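PDB 4AZI: beta-n-acetylhexosaminidase from Streptococcus pneumoniae, which releases terminal beta-linked N-acetylglucosamine from the non-reducing ends of glycans by hydrolysis, as one of the two family 20 glycoside hydrolase modules of the pneumococcal enzyme StrH. Local coordinates for residues Ala17-Phe22 and Ser327-Arg332; Phe53-Met58 and Leu92-Val97; Pro224-Asp229 and Lys243-Ser248. The protein carries 2 engineered substitutions. All coordinates share one frame; numbering follows the deposited sequence.

How the contacts relate
From the N terminus, the chain leaves barrel strand 10-16 through loop 17-22, whose partner, the end of strand 321-329, comes some 300 residues later. Contact 1 thus joins the loop after the first strand of the TIM barrel to the end of the last. Two shorter loops nest within it in series: contact 2 ties the loop after strand 41-45 to the start of helix 94-106, and contact 3 pairs strands 223-227 and 246-249. Contact 2 touches contact 1 where L92 CD2 lies 3.5 Å from F22 O. Contacts 1 and 3 share the inhibitor and meet where W329 CH2 lies 4.0 Å from F227 CZ. The nearest atoms of contacts 2 and 3 are about 15 Å apart.

Contact 1: residues Ala17-Phe22 and Ser327-Arg332; sequences AGRKYF and SIWADR. With OAN (O-(2-acetamido-2-deoxy D-glucopyranosylidene) amino-N-phenylcarbamate), chain C.
In the sugar pocket at the C-terminal ends of the TIM-barrel strands, R19 and D331 come together around the hydroxyls of the bound inhibitor. D331 OD1 stands over one face of the R19 guanidinium, 3.5 Å from NH1. This salt bridge rests on charge alone, since no N-H points at the oxygen. The N-H groups are spent on the ligand instead: R19 NH2 donates to OAJ at 2.8 Å, nearly straight at 164°, while NH1 makes a bent, weak bond to OAK. D331 takes two ligand hydroxyls, one on each oxygen, with OD1 2.6 Å from OAK and OD2 2.7 Å from OAM. D16 also pairs with R19 NH1 and D49 with NE, so the guanidinium is held from outside the two segments as well. The W329 indole makes a floor, with sugar carbon CAE 3.6 Å above its plane toward the rim, and Y280 meets the indole edge-to-face. Behind the pocket the extended R19 chain runs past the backbone of A330, CD 3.4 Å from A330 O. K20 sends NZ away to P333 O and A335 O, leaving its CB packed 3.7 Å from A330 CB.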
loop_
_atom_site.group_PDB
_atom_site.type_symbol
_atom_site.label_atom_id
_atom_site.label_comp_id
_atom_site.label_asym_id
_atom_site.label_seq_id
_atom_site.Cartn_x
_atom_site.Cartn_y
_atom_site.Cartn_z
ATOM N N ALA A 17 0.693 -6.336 5.914
ATOM C CA ALA A 17 0.202 -6.616 7.266
ATOM C C ALA A 17 -1.229 -7.142 7.212
ATOM O O ALA A 17 -1.968 -7.084 8.196
ATOM C CB ALA A 17 0.295 -5.377 8.144
ATOM N N GLY A 18 -1.620 -7.624 6.036
ATOM C CA GLY A 18 -2.913 -8.252 5.843
ATOM C C GLY A 18 -2.822 -9.743 6.084
ATOM O O GLY A 18 -3.584 -10.299 6.875
ATOM N N ARG A 19 -1.888 -10.401 5.404
ATOM C CA ARG A 19 -1.702 -11.834 5.595
ATOM C C ARG A 19 -1.057 -12.124 6.953
ATOM O O ARG A 19 -1.348 -13.148 7.587
ATOM C CB ARG A 19 -0.837 -12.421 4.478
ATOM C CG ARG A 19 -1.487 -12.420 3.106
ATOM C CD ARG A 19 -0.604 -13.184 2.131
ATOM N NE ARG A 19 -1.175 -13.283 0.785
ATOM C CZ ARG A 19 -0.846 -12.498 -0.240
ATOM N NH1 ARG A 19 0.036 -11.517 -0.084
ATOM N NH2 ARG A 19 -1.407 -12.693 -1.429
ATOM N N LYS A 20 -0.191 -11.216 7.393
ATOM C CA LYS A 20 0.647 -11.458 8.570
ATOM C C LYS A 20 0.533 -10.321 9.586
ATOM O O LYS A 20 0.456 -9.148 9.211
ATOM C CB LYS A 20 2.098 -11.644 8.127
ATOM C CG LYS A 20 3.068 -12.095 9.210
ATOM C CD LYS A 20 4.452 -12.321 8.613
ATOM C CE LYS A 20 5.502 -12.540 9.699
ATOM N NZ LYS A 20 5.242 -13.785 10.464
ATOM N N TYR A 21 0.523 -10.673 10.874
ATOM C CA TYR A 21 0.437 -9.668 11.936
ATOM C C TYR A 21 1.778 -8.970 12.138
ATOM O O TYR A 21 2.825 -9.618 12.214
ATOM C CB TYR A 21 -0.078 -10.275 13.256
ATOM C CG TYR A 21 -0.229 -9.267 14.382
ATOM C CD1 TYR A 21 -1.386 -8.494 14.509
ATOM C CD2 TYR A 21 0.788 -9.082 15.318
ATOM C CE1 TYR A 21 -1.521 -7.565 15.534
ATOM C CE2 TYR A 21 0.665 -8.155 16.347
ATOM C CZ TYR A 21 -0.487 -7.398 16.452
ATOM O OH TYR A 21 -0.602 -6.475 17.477
ATOM N N PHE A 22 1.734 -7.644 12.205
ATOM C CA PHE A 22 2.881 -6.827 12.594
ATOM C C PHE A 22 2.469 -6.023 13.824
ATOM O O PHE A 22 1.386 -5.435 13.849
ATOM C CB PHE A 22 3.288 -5.855 11.474
ATOM C CG PHE A 22 4.053 -6.492 10.343
ATOM C CD1 PHE A 22 3.396 -7.216 9.357
ATOM C CD2 PHE A 22 5.435 -6.347 10.247
ATOM C CE1 PHE A 22 4.099 -7.805 8.313
ATOM C CE2 PHE A 22 6.144 -6.934 9.203
ATOM C CZ PHE A 22 5.470 -7.662 8.233
ATOM N N SER A 327 7.925 -3.377 -2.402
ATOM C CA SER A 327 6.870 -4.144 -1.746
ATOM C C SER A 327 7.329 -5.411 -1.031
ATOM O O SER A 327 8.003 -6.268 -1.624
ATOM C CB SER A 327 5.768 -4.503 -2.739
ATOM O OG SER A 327 5.369 -3.390 -3.519
ATOM N N ILE A 328 6.922 -5.521 0.236
ATOM C CA ILE A 328 7.233 -6.668 1.095
ATOM C C ILE A 328 5.961 -7.492 1.289
ATOM O O ILE A 328 4.990 -7.008 1.869
ATOM C CB ILE A 328 7.782 -6.227 2.473
ATOM C CG1 ILE A 328 8.946 -5.228 2.335
ATOM C CG2 ILE A 328 8.220 -7.435 3.299
ATOM C CD1 ILE A 328 10.085 -5.658 1.412
ATOM N N TRP A 329 5.954 -8.723 0.790
ATOM C CA TRP A 329 4.742 -9.547 0.845
ATOM C C TRP A 329 4.841 -10.702 1.808
ATOM O O TRP A 329 5.937 -11.156 2.140
ATOM C CB TRP A 329 4.357 -10.040 -0.543
ATOM C CG TRP A 329 4.108 -8.946 -1.560
ATOM C CD1 TRP A 329 4.995 -8.478 -2.525
ATOM C CD2 TRP A 329 2.871 -8.164 -1.770
ATOM N NE1 TRP A 329 4.416 -7.495 -3.292
ATOM C CE2 TRP A 329 3.148 -7.251 -2.885
ATOM C CE3 TRP A 329 1.621 -8.116 -1.153
ATOM C CZ2 TRP A 329 2.197 -6.349 -3.357
ATOM C CZ3 TRP A 329 0.666 -7.202 -1.643
ATOM C CH2 TRP A 329 0.948 -6.344 -2.717
ATOM N N ALA A 330 3.688 -11.188 2.265
ATOM C CA ALA A 330 3.648 -12.243 3.263
ATOM C C ALA A 330 2.949 -13.532 2.819
ATOM O O ALA A 330 2.299 -14.189 3.639
ATOM C CB ALA A 330 3.029 -11.710 4.545
ATOM N N ASP A 331 3.106 -13.906 1.545
ATOM C CA ASP A 331 2.439 -15.093 0.959
ATOM C C ASP A 331 2.417 -16.336 1.855
ATOM O O ASP A 331 1.417 -17.045 1.929
ATOM C CB ASP A 331 3.055 -15.446 -0.401
ATOM C CG ASP A 331 2.883 -14.335 -1.433
ATOM O OD1 ASP A 331 3.000 -13.140 -1.072
ATOM O OD2 ASP A 331 2.635 -14.657 -2.613
ATOM N N ARG A 332 3.531 -16.606 2.519
ATOM C CA ARG A 332 3.565 -17.614 3.566
ATOM C C ARG A 332 3.753 -16.874 4.891
ATOM O O ARG A 332 4.878 -16.552 5.276
ATOM C CB ARG A 332 4.675 -18.637 3.286
ATOM C CG ARG A 332 4.427 -19.459 2.022
ATOM C CD ARG A 332 5.673 -20.190 1.529
ATOM N NE ARG A 332 6.726 -19.251 1.143
ATOM C CZ ARG A 332 7.899 -19.122 1.765
ATOM N NH1 ARG A 332 8.208 -19.891 2.809
ATOM N NH2 ARG A 332 8.770 -18.219 1.336
HETATM C CAH OAN C . -0.692 -6.890 -6.696
HETATM C CAG OAN C . 0.175 -8.083 -6.267
HETATM O OAN OAN C . 1.393 -7.984 -6.252
HETATM N NAI OAN C . -0.495 -9.190 -5.939
HETATM C CAB OAN C . 0.128 -10.451 -5.485
HETATM C CAC OAN C . 0.417 -10.370 -3.985
HETATM O OAJ OAN C . -0.776 -10.685 -3.255
HETATM C CAD OAN C . 1.532 -11.325 -3.586
HETATM O OAK OAN C . 1.715 -11.205 -2.182
HETATM C CAE OAN C . 2.827 -10.926 -4.311
HETATM C CAF OAN C . 4.024 -11.841 -4.036
HETATM O OAM OAN C . 3.779 -13.152 -4.554
HETATM O OAL OAN C . 2.660 -10.835 -5.751
HETATM C CAA OAN C . 1.401 -10.796 -6.287
HETATM N NAY OAN C . 1.298 -11.060 -7.572
HETATM O OAQ OAN C . 2.462 -11.360 -8.216
HETATM C CAP OAN C . 2.320 -12.230 -9.261
HETATM O OAR OAN C . 3.298 -12.513 -9.955
HETATM N NAO OAN C . 1.094 -12.736 -9.463
HETATM C CAS OAN C . 0.748 -13.567 -10.457
HETATM C CAT OAN C . -0.359 -13.230 -11.236
HETATM C CAU OAN C . -0.769 -14.059 -12.281
HETATM C CAV OAN C . -0.068 -15.232 -12.554
HETATM C CAW OAN C . 1.045 -15.581 -11.776
HETATM C CAX OAN C . 1.452 -14.752 -10.726
#

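Contact 2: residues Phe53-Met58 and Leu92-Val97; sequences FLLDDM and LTQAEV. With EDO (1,2-ethanediol), chain E.
With CG anti to the backbone N in both F53 (chi1 180°) and Q94 (chi1 174°), the phenyl ring turns toward the first turn of the helix, against V97, while the glutamine reaches out over the loop. V97 CG2 sits over one face of the F53 ring, offset toward the rim, in a CH-pi contact 3.6 Å from CE1. The ring's edge faces backbone carbonyls: L92 O is 3.5 Å from CD1, with T93 O beside CE1. The same L92 O accepts from L54 N at 3.1 Å, part of a single beta bridge between F53 and L92. From there loop 53-58, which follows barrel strand 41-45, runs on past the N terminus of helix 94-106. That helix opens with a capping box: T93 OG1 accepts from E96 N, and E96 OE1 accepts from T93 N at 3.0 Å. Q94 N does not bond to L54 O despite lying near it; a water bridges the pair, donating to L54 O at 2.7 Å and accepting from Q94 N, and it also donates to D56 OD1. Farther out, the extended Q94 chain carries its amide across the D56 carboxylate, the two planes stacked only 7° apart. Q94 OE1 takes D56 N at 3.0 Å and a second water that also accepts from D57 N. On the F53 side, F169 of helix 153-170 meets the ring edge-to-face. Q94 NE2 donates to O1 of an ethanediol, probably from the crystallisation liquor, at 2.7 Å, and K173 binds the same diol.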
loop_
_atom_site.group_PDB
_atom_site.type_symbol
_atom_site.label_atom_id
_atom_site.label_comp_id
_atom_site.label_asym_id
_atom_site.label_seq_id
_atom_site.Cartn_x
_atom_site.Cartn_y
_atom_site.Cartn_z
ATOM N N PHE A 53 -7.310 -5.211 10.990
ATOM C CA PHE A 53 -7.623 -3.897 11.542
ATOM C C PHE A 53 -9.087 -3.826 11.937
ATOM O O PHE A 53 -9.980 -4.019 11.106
ATOM C CB PHE A 53 -7.278 -2.786 10.543
ATOM C CG PHE A 53 -7.576 -1.392 11.035
ATOM C CD1 PHE A 53 -7.356 -1.031 12.364
ATOM C CD2 PHE A 53 -8.047 -0.426 10.154
ATOM C CE1 PHE A 53 -7.619 0.262 12.805
ATOM C CE2 PHE A 53 -8.308 0.871 10.586
ATOM C CZ PHE A 53 -8.094 1.214 11.914
ATOM N N LEU A 54 -9.318 -3.541 13.213
ATOM C CA LEU A 54 -10.662 -3.298 13.726
ATOM C C LEU A 54 -10.773 -1.901 14.313
ATOM O O LEU A 54 -9.937 -1.485 15.123
ATOM C CB LEU A 54 -11.040 -4.324 14.795
ATOM C CG LEU A 54 -10.954 -5.808 14.445
ATOM C CD1 LEU A 54 -11.015 -6.636 15.723
ATOM C CD2 LEU A 54 -12.069 -6.184 13.481
ATOM N N LEU A 55 -11.810 -1.188 13.885
ATOM C CA LEU A 55 -12.178 0.088 14.470
ATOM C C LEU A 55 -12.871 -0.149 15.808
ATOM O O LEU A 55 -13.383 -1.241 16.060
ATOM C CB LEU A 55 -13.144 0.838 13.544
ATOM C CG LEU A 55 -12.827 0.955 12.051
ATOM C CD1 LEU A 55 -14.067 1.364 11.270
ATOM C CD2 LEU A 55 -11.676 1.924 11.818
ATOM N N ASP A 56 -12.917 0.886 16.642
ATOM C CA ASP A 56 -13.631 0.820 17.912
ATOM C C ASP A 56 -15.111 0.505 17.728
ATOM O O ASP A 56 -15.654 -0.316 18.466
ATOM C CB ASP A 56 -13.446 2.109 18.711
ATOM C CG ASP A 56 -12.010 2.314 19.152
ATOM O OD1 ASP A 56 -11.306 1.309 19.385
ATOM O OD2 ASP A 56 -11.585 3.481 19.264
ATOM N N ASP A 57 -15.746 1.155 16.747
ATOM C CA ASP A 57 -17.117 0.834 16.356
ATOM C C ASP A 57 -17.178 0.189 14.973
ATOM O O ASP A 57 -16.876 0.829 13.960
ATOM C CB ASP A 57 -18.031 2.074 16.358
ATOM C CG ASP A 57 -19.440 1.743 15.884
ATOM O OD1 ASP A 57 -19.908 0.624 16.159
ATOM O OD2 ASP A 57 -20.087 2.585 15.231
ATOM N N MET A 58 -17.618 -1.063 14.946
ATOM C CA MET A 58 -17.676 -1.845 13.716
ATOM C C MET A 58 -19.114 -2.138 13.300
ATOM O O MET A 58 -19.371 -3.112 12.594
ATOM C CB MET A 58 -16.878 -3.150 13.877
ATOM C CG MET A 58 -15.373 -2.961 13.905
ATOM S SD MET A 58 -14.705 -2.295 12.364
ATOM C CE MET A 58 -14.728 -3.719 11.286
ATOM N N LEU A 92 -4.670 -5.058 14.441
ATOM C CA LEU A 92 -4.370 -3.766 15.022
ATOM C C LEU A 92 -5.679 -3.111 15.475
ATOM O O LEU A 92 -6.740 -3.335 14.868
ATOM C CB LEU A 92 -3.646 -2.888 13.998
ATOM C CG LEU A 92 -2.230 -3.289 13.559
ATOM C CD1 LEU A 92 -1.719 -2.376 12.450
ATOM C CD2 LEU A 92 -1.258 -3.276 14.734
ATOM N N THR A 93 -5.599 -2.326 16.549
ATOM C CA THR A 93 -6.748 -1.582 17.067
ATOM C C THR A 93 -6.772 -0.180 16.471
ATOM O O THR A 93 -5.798 0.250 15.835
ATOM C CB THR A 93 -6.686 -1.421 18.597
ATOM O OG1 THR A 93 -5.578 -0.580 18.938
ATOM C CG2 THR A 93 -6.574 -2.777 19.303
ATOM N N GLN A 94 -7.878 0.532 16.690
ATOM C CA GLN A 94 -8.032 1.891 16.187
ATOM C C GLN A 94 -6.973 2.799 16.804
ATOM O O GLN A 94 -6.349 3.593 16.103
ATOM C CB GLN A 94 -9.437 2.433 16.464
ATOM C CG GLN A 94 -9.599 3.909 16.096
ATOM C CD GLN A 94 -11.039 4.322 15.846
ATOM O OE1 GLN A 94 -11.916 3.482 15.645
ATOM N NE2 GLN A 94 -11.286 5.628 15.858
ATOM N N ALA A 95 -6.772 2.648 18.114
ATOM C CA ALA A 95 -5.776 3.407 18.863
ATOM C C ALA A 95 -4.360 3.215 18.322
ATOM O O ALA A 95 -3.564 4.157 18.293
ATOM C CB ALA A 95 -5.838 3.037 20.337
ATOM N N GLU A 96 -4.045 1.995 17.900
ATOM C CA GLU A 96 -2.723 1.700 17.360
ATOM C C GLU A 96 -2.471 2.317 15.970
ATOM O O GLU A 96 -1.406 2.895 15.735
ATOM C CB GLU A 96 -2.465 0.192 17.346
ATOM C CG GLU A 96 -2.325 -0.436 18.727
ATOM C CD GLU A 96 -2.200 -1.945 18.672
ATOM O OE1 GLU A 96 -2.905 -2.580 17.859
ATOM O OE2 GLU A 96 -1.390 -2.503 19.445
ATOM N N VAL A 97 -3.432 2.195 15.054
ATOM C CA VAL A 97 -3.283 2.812 13.728
ATOM C C VAL A 97 -3.266 4.344 13.846
ATOM O O VAL A 97 -2.510 5.015 13.144
ATOM C CB VAL A 97 -4.343 2.307 12.718
ATOM C CG1 VAL A 97 -4.332 3.130 11.436
ATOM C CG2 VAL A 97 -4.125 0.835 12.391
HETATM C C1 EDO E . -12.901 7.621 14.055
HETATM O O1 EDO E . -13.584 6.889 15.076
HETATM C C2 EDO E . -12.212 8.815 14.702
HETATM O O2 EDO E . -10.848 8.850 14.268
HETATM O O HOH W 1 -10.112 -0.729 17.753
HETATM O O HOH W 2 -14.743 3.769 15.279
#

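Contact 3: residues Pro224-Asp229 and Lys243-Ser248; sequences PMAFND and KDVLIS. With OAN (O-(2-acetamido-2-deoxy D-glucopyranosylidene) amino-N-phenylcarbamate), chain C.
A226 O accepts S248 N at 2.7 Å with a nearly straight N-H (166°), and the I247 CA-H leans on the same oxygen. One step back along the strands, L246 O likewise takes two donors, A226 N at 3.1 Å and the CA-H of M225. L246 N in turn donates to P224 O at 2.9 Å. This is the bonding of two parallel neighbours, strands 223-227 and 246-249, fifth and sixth in the TIM barrel, their directions 30° apart. M225, L246, F227 and S248 point to the barrel interior. There M225 and L246 lie side by side, SD 3.6 Å from CD2; M225 CG is also pressed to 3.0 Å from L246 O, a tight fit. A226 and I247 point to the other face, where V245 CG1 packs against A226 CB and helix 203-219 touches V245 and P224. Nearer the pocket, S248 OG stands 3.4 Å from F227 CD1, while its hydrogen bond goes to T275. The F227 ring offers one face to the inhibitor, whose acetamide methyl CAH sits 3.7 Å above the plane, over the ring centre. Past the strand end, a chi1 of 61° turns the N228 amide to W250 N (through OD1) and S251 O (through ND2), while CB rests on I247 CG2. N228 N adds a weak bond to S248 O.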
loop_
_atom_site.group_PDB
_atom_site.type_symbol
_atom_site.label_atom_id
_atom_site.label_comp_id
_atom_site.label_asym_id
_atom_site.label_seq_id
_atom_site.Cartn_x
_atom_site.Cartn_y
_atom_site.Cartn_z
ATOM N N PRO A 224 -8.323 7.835 -4.693
ATOM C CA PRO A 224 -8.386 6.376 -4.821
ATOM C C PRO A 224 -7.136 5.784 -5.476
ATOM O O PRO A 224 -6.482 6.437 -6.280
ATOM C CB PRO A 224 -9.643 6.132 -5.672
ATOM C CG PRO A 224 -9.889 7.408 -6.392
ATOM C CD PRO A 224 -9.287 8.519 -5.581
ATOM N N MET A 225 -6.777 4.577 -5.062
ATOM C CA MET A 225 -5.708 3.838 -5.698
ATOM C C MET A 225 -6.170 2.401 -5.840
ATOM O O MET A 225 -6.909 1.899 -4.991
ATOM C CB MET A 225 -4.414 3.914 -4.873
ATOM C CG MET A 225 -3.215 3.299 -5.591
ATOM S SD MET A 225 -1.597 3.677 -4.890
ATOM C CE MET A 225 -1.585 2.688 -3.405
ATOM N N ALA A 226 -5.751 1.753 -6.926
ATOM C CA ALA A 226 -6.013 0.329 -7.137
ATOM C C ALA A 226 -4.839 -0.293 -7.882
ATOM O O ALA A 226 -4.069 0.419 -8.523
ATOM C CB ALA A 226 -7.299 0.142 -7.933
ATOM N N PHE A 227 -4.702 -1.613 -7.806
ATOM C CA PHE A 227 -3.714 -2.310 -8.628
ATOM C C PHE A 227 -4.189 -2.336 -10.074
ATOM O O PHE A 227 -5.375 -2.189 -10.347
ATOM C CB PHE A 227 -3.433 -3.717 -8.109
ATOM C CG PHE A 227 -2.797 -3.737 -6.759
ATOM C CD1 PHE A 227 -1.540 -3.175 -6.560
ATOM C CD2 PHE A 227 -3.461 -4.296 -5.680
ATOM C CE1 PHE A 227 -0.957 -3.174 -5.307
ATOM C CE2 PHE A 227 -2.884 -4.305 -4.426
ATOM C CZ PHE A 227 -1.636 -3.736 -4.236
ATOM N N ASN A 228 -3.258 -2.505 -11.001
ATOM C CA ASN A 228 -3.581 -2.325 -12.415
ATOM C C ASN A 228 -4.397 -3.444 -13.058
ATOM O O ASN A 228 -5.059 -3.204 -14.061
ATOM C CB ASN A 228 -2.302 -2.081 -13.225
ATOM C CG ASN A 228 -1.340 -3.242 -13.148
ATOM O OD1 ASN A 228 -0.621 -3.403 -12.164
ATOM N ND2 ASN A 228 -1.316 -4.057 -14.196
ATOM N N ASP A 229 -4.358 -4.643 -12.470
ATOM C CA ASP A 229 -4.901 -5.877 -13.093
ATOM C C ASP A 229 -6.253 -5.722 -13.797
ATOM O O ASP A 229 -6.400 -6.083 -14.965
ATOM C CB ASP A 229 -5.056 -7.008 -12.063
ATOM C CG ASP A 229 -3.803 -7.253 -11.250
ATOM O OD1 ASP A 229 -3.173 -6.282 -10.787
ATOM O OD2 ASP A 229 -3.470 -8.433 -11.046
ATOM N N LYS A 243 -11.549 7.425 -14.373
ATOM C CA LYS A 243 -10.213 7.881 -14.785
ATOM C C LYS A 243 -9.376 8.500 -13.646
ATOM O O LYS A 243 -8.188 8.734 -13.819
ATOM C CB LYS A 243 -10.284 8.834 -15.979
ATOM C CG LYS A 243 -11.034 8.300 -17.197
ATOM C CD LYS A 243 -10.503 6.959 -17.686
ATOM C CE LYS A 243 -11.283 6.480 -18.895
ATOM N NZ LYS A 243 -12.736 6.278 -18.602
ATOM N N ASP A 244 -9.988 8.746 -12.490
ATOM C CA ASP A 244 -9.291 9.402 -11.361
ATOM C C ASP A 244 -8.446 8.494 -10.478
ATOM O O ASP A 244 -7.746 8.983 -9.605
ATOM C CB ASP A 244 -10.281 10.135 -10.450
ATOM C CG ASP A 244 -10.996 11.265 -11.146
ATOM O OD1 ASP A 244 -10.410 11.893 -12.047
ATOM O OD2 ASP A 244 -12.152 11.524 -10.771
ATOM N N VAL A 245 -8.532 7.185 -10.686
ATOM C CA VAL A 245 -7.797 6.216 -9.857
ATOM C C VAL A 245 -6.285 6.307 -10.088
ATOM O O VAL A 245 -5.842 6.311 -11.224
ATOM C CB VAL A 245 -8.297 4.770 -10.112
ATOM C CG1 VAL A 245 -7.443 3.748 -9.357
ATOM C CG2 VAL A 245 -9.780 4.639 -9.736
ATOM N N LEU A 246 -5.508 6.392 -9.005
ATOM C CA LEU A 246 -4.057 6.245 -9.074
ATOM C C LEU A 246 -3.733 4.761 -9.242
ATOM O O LEU A 246 -4.133 3.952 -8.423
ATOM C CB LEU A 246 -3.394 6.803 -7.815
ATOM C CG LEU A 246 -1.872 6.649 -7.699
ATOM C CD1 LEU A 246 -1.117 7.461 -8.754
ATOM C CD2 LEU A 246 -1.411 7.022 -6.303
ATOM N N ILE A 247 -3.036 4.395 -10.313
ATOM C CA ILE A 247 -2.849 2.977 -10.629
ATOM C C ILE A 247 -1.528 2.456 -10.031
ATOM O O ILE A 247 -0.433 2.916 -10.380
ATOM C CB ILE A 247 -2.897 2.711 -12.153
ATOM C CG1 ILE A 247 -4.191 3.263 -12.819
ATOM C CG2 ILE A 247 -2.660 1.249 -12.469
ATOM C CD1 ILE A 247 -5.455 2.458 -12.588
ATOM N N SER A 248 -1.627 1.498 -9.126
ATOM C CA SER A 248 -0.426 0.855 -8.616
ATOM C C SER A 248 -0.020 -0.216 -9.630
ATOM O O SER A 248 -0.567 -1.315 -9.623
ATOM C CB SER A 248 -0.670 0.287 -7.219
ATOM O OG SER A 248 0.446 -0.450 -6.767
HETATM C CAH OAN C . -0.692 -6.890 -6.696
HETATM C CAG OAN C . 0.175 -8.083 -6.267
HETATM O OAN OAN C . 1.393 -7.984 -6.252
HETATM N NAI OAN C . -0.495 -9.190 -5.939
HETATM C CAB OAN C . 0.128 -10.451 -5.485
HETATM C CAC OAN C . 0.417 -10.370 -3.985
HETATM O OAJ OAN C . -0.776 -10.685 -3.255
HETATM C CAD OAN C . 1.532 -11.325 -3.586
HETATM O OAK OAN C . 1.715 -11.205 -2.182
HETATM C CAE OAN C . 2.827 -10.926 -4.311
HETATM C CAF OAN C . 4.024 -11.841 -4.036
HETATM O OAM OAN C . 3.779 -13.152 -4.554
HETATM O OAL OAN C . 2.660 -10.835 -5.751
HETATM C CAA OAN C . 1.401 -10.796 -6.287
HETATM N NAY OAN C . 1.298 -11.060 -7.572
HETATM O OAQ OAN C . 2.462 -11.360 -8.216
HETATM C CAP OAN C . 2.320 -12.230 -9.261
HETATM O OAR OAN C . 3.298 -12.513 -9.955
HETATM N NAO OAN C . 1.094 -12.736 -9.463
HETATM C CAS OAN C . 0.748 -13.567 -10.457
HETATM C CAT OAN C . -0.359 -13.230 -11.236
HETATM C CAU OAN C . -0.769 -14.059 -12.281
HETATM C CAV OAN C . -0.068 -15.232 -12.554
HETATM C CAW OAN C . 1.045 -15.581 -11.776
HETATM C CAX OAN C . 1.452 -14.752 -10.726
#